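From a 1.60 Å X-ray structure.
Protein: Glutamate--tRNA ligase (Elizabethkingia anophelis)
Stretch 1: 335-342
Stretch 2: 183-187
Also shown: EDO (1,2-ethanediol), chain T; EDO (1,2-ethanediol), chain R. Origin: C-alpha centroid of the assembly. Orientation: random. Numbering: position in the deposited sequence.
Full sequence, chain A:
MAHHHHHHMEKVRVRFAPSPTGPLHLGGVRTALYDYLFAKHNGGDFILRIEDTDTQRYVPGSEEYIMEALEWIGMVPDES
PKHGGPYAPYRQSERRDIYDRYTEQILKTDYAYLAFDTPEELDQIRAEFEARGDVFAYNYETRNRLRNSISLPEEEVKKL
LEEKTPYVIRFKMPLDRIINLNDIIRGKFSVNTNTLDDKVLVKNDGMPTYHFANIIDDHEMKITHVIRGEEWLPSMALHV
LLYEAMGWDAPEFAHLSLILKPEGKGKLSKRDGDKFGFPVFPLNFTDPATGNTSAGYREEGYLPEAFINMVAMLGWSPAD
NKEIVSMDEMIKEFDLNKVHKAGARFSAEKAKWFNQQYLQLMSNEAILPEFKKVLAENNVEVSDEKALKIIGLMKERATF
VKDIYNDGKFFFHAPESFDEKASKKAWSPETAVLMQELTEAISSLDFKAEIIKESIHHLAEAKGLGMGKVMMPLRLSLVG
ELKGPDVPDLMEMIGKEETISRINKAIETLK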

# COMPACT_ATOMS: atom_id res chain seq x y z
N ASP A 335 -8.90 -15.38 8.70
CA ASP A 335 -10.28 -15.81 8.55
C ASP A 335 -11.04 -14.65 7.92
O ASP A 335 -11.23 -13.61 8.57
CB ASP A 335 -10.88 -16.21 9.90
CG ASP A 335 -12.28 -16.77 9.78
OD1 ASP A 335 -12.89 -16.70 8.68
OD2 ASP A 335 -12.78 -17.28 10.80
N LEU A 336 -11.44 -14.82 6.66
CA LEU A 336 -12.13 -13.76 5.95
C LEU A 336 -13.42 -13.36 6.65
O LEU A 336 -13.84 -12.20 6.56
CB LEU A 336 -12.41 -14.23 4.52
CG LEU A 336 -12.84 -13.24 3.45
CD1 LEU A 336 -11.83 -12.11 3.30
CD2 LEU A 336 -13.02 -14.01 2.15
N ASN A 337 -14.04 -14.29 7.38
CA ASN A 337 -15.26 -13.99 8.12
C ASN A 337 -15.00 -13.10 9.33
O ASN A 337 -15.96 -12.65 9.96
CB ASN A 337 -15.95 -15.29 8.57
CG ASN A 337 -16.39 -16.15 7.39
OD1 ASN A 337 -16.98 -15.66 6.42
ND2 ASN A 337 -16.10 -17.44 7.48
N LYS A 338 -13.73 -12.85 9.68
CA LYS A 338 -13.34 -11.98 10.78
C LYS A 338 -12.92 -10.58 10.32
O LYS A 338 -12.58 -9.75 11.16
CB LYS A 338 -12.19 -12.61 11.57
N VAL A 339 -12.90 -10.33 9.01
CA VAL A 339 -12.61 -8.98 8.51
C VAL A 339 -13.81 -8.08 8.80
O VAL A 339 -14.96 -8.46 8.54
CB VAL A 339 -12.29 -9.04 7.01
CG1 VAL A 339 -12.10 -7.64 6.43
CG2 VAL A 339 -11.02 -9.87 6.79
N HIS A 340 -13.54 -6.88 9.32
CA HIS A 340 -14.61 -6.00 9.76
C HIS A 340 -15.36 -5.39 8.58
O HIS A 340 -14.78 -5.07 7.54
CB HIS A 340 -14.05 -4.88 10.64
CG HIS A 340 -13.37 -5.36 11.88
ND1 HIS A 340 -14.01 -6.10 12.84
CD2 HIS A 340 -12.10 -5.19 12.31
CE1 HIS A 340 -13.17 -6.38 13.82
NE2 HIS A 340 -12.00 -5.84 13.52
N LYS A 341 -16.68 -5.24 8.76
CA LYS A 341 -17.49 -4.47 7.83
C LYS A 341 -17.24 -2.97 7.95
O LYS A 341 -17.31 -2.24 6.96
CB LYS A 341 -18.97 -4.78 8.08
CG LYS A 341 -19.96 -4.09 7.16
CD LYS A 341 -21.39 -4.53 7.49
CE LYS A 341 -22.40 -3.96 6.50
NZ LYS A 341 -23.80 -4.36 6.83
N ALA A 342 -16.92 -2.50 9.15
CA ALA A 342 -16.65 -1.08 9.35
C ALA A 342 -15.33 -0.69 8.70
O ALA A 342 -14.37 -1.48 8.69
CB ALA A 342 -16.63 -0.74 10.84
C1 EDO T . -17.17 -5.22 12.31
O1 EDO T . -17.52 -3.97 11.70
C2 EDO T . -18.17 -6.31 11.95
O2 EDO T . -18.05 -6.68 10.57
C1 EDO R . -12.47 -4.04 5.25
O1 EDO R . -13.90 -4.19 5.20
C2 EDO R . -12.07 -3.63 6.66
O2 EDO R . -12.56 -2.30 6.89
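Stretch 2 183-187: DIIRG

Stretch 1 opens in an extended conformation at Asp-335, makes a single 3-10 turn through Leu-336, Asn-337 and Lys-338, and then runs on as loop to Ala-342. The turn is held by two backbone hydrogen bonds, Lys-338 N to Asp-335 O at 2.8 Å and Val-339 N to Leu-336 O at 3.2 Å, while the carboxylate of Asp-335 takes the free amide of Asn-337 (N to OD1, 3.0 Å). Stretch 2 is a tight turn. Ile-184, Ile-185 and Arg-186 have helical backbone angles without the regular helical bonds, and the turn is closed by a reciprocal pair, Asp-183 N to Gly-187 O and Gly-187 N to Asp-183 O, both 2.9 Å. Within it, OD1 of Asp-183 accepts from the amides of Ile-185 and Arg-186, each N lying 2.9 Å away; a short acidic side chain is well suited to gathering such free amides. Gly-187, at phi 82° and psi -160°, has a backbone at which a CB would jam against the preceding carbonyl oxygen.

The two chains run in the same general sense where they meet: Ile-184 CA lies 6.6 Å from Asn-337 CA, and Ile-185 CA 5.7 Å from Lys-341 CA. The contact is modest, burying 395 Å² in all.

Its apolar part is built from branched aliphatic side chains. Ile-184 directs its CA-to-CB bond toward stretch 1 and brings CG2 to 4.1 Å from Leu-336 CG and 3.5 Å from Asn-337 OD1. Ile-185 starts sideways, but its m, m rotamer carries CD1 inward, to 3.7 Å from Val-339 CB and 3.8 Å from Leu-336 O. Its other branch ends in CG2, 3.8 Å from both His-340 O and Lys-341 CA, so the branching at CB lets one residue cover both the turn and the loop beyond it.

Lys-341 extends along stretch 2 with all four chi angles in t. This full reach allows NZ to donate to Arg-186 O at 3.2 Å, although NZ also lies 4.3 Å from Arg-186 NE, a like-charged neighbour. The aliphatic CE comes to 3.3 Å from that NE, obliquely to the guanidinium, whose NH1 is hydrogen-bonded elsewhere in the structure.

A water lies between the stretches, its oxygen 3.0 Å from Ile-185 O and 3.5 Å from Val-339 O, the second contact weak at best; with more acceptors in reach than protons it cannot serve them all at once. The same water oxygen is 2.6 Å from O2 of the chain T ethanediol, which in turn accepts from Lys-341 N at 2.7 Å.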

# COMPACT_ATOMS: atom_id res chain seq x y z
N ASP A 183 -23.14 -11.08 0.78
CA ASP A 183 -21.71 -10.79 0.74
C ASP A 183 -21.05 -11.33 2.00
O ASP A 183 -21.60 -11.23 3.09
CB ASP A 183 -21.47 -9.28 0.63
CG ASP A 183 -20.01 -8.94 0.37
OD1 ASP A 183 -19.30 -8.57 1.33
OD2 ASP A 183 -19.61 -9.12 -0.79
N ILE A 184 -19.82 -11.86 1.85
CA ILE A 184 -19.12 -12.42 2.99
C ILE A 184 -18.84 -11.36 4.05
O ILE A 184 -18.95 -11.62 5.25
CB ILE A 184 -17.82 -13.12 2.53
CG1 ILE A 184 -18.15 -14.41 1.79
CG2 ILE A 184 -16.89 -13.39 3.72
CD1 ILE A 184 -16.93 -15.00 1.03
N ILE A 185 -18.48 -10.14 3.63
CA ILE A 185 -18.20 -9.06 4.58
C ILE A 185 -19.48 -8.33 4.98
O ILE A 185 -19.72 -8.07 6.17
CB ILE A 185 -17.20 -8.05 3.97
CG1 ILE A 185 -15.94 -8.75 3.44
CG2 ILE A 185 -16.85 -6.97 5.01
CD1 ILE A 185 -15.01 -9.22 4.50
N ARG A 186 -20.28 -7.95 3.99
CA ARG A 186 -21.37 -7.01 4.21
C ARG A 186 -22.68 -7.68 4.58
O ARG A 186 -23.62 -6.98 4.99
CB ARG A 186 -21.56 -6.13 2.98
CG ARG A 186 -20.36 -5.22 2.66
CD ARG A 186 -20.21 -4.11 3.69
NE ARG A 186 -21.26 -3.10 3.55
CZ ARG A 186 -21.09 -1.94 2.93
NH1 ARG A 186 -19.91 -1.64 2.39
NH2 ARG A 186 -22.10 -1.08 2.85
N GLY A 187 -22.78 -9.00 4.45
CA GLY A 187 -24.01 -9.71 4.80
C GLY A 187 -25.06 -9.68 3.69
O GLY A 187 -24.77 -9.45 2.51
O HOH W 1 -18.43 -8.60 8.84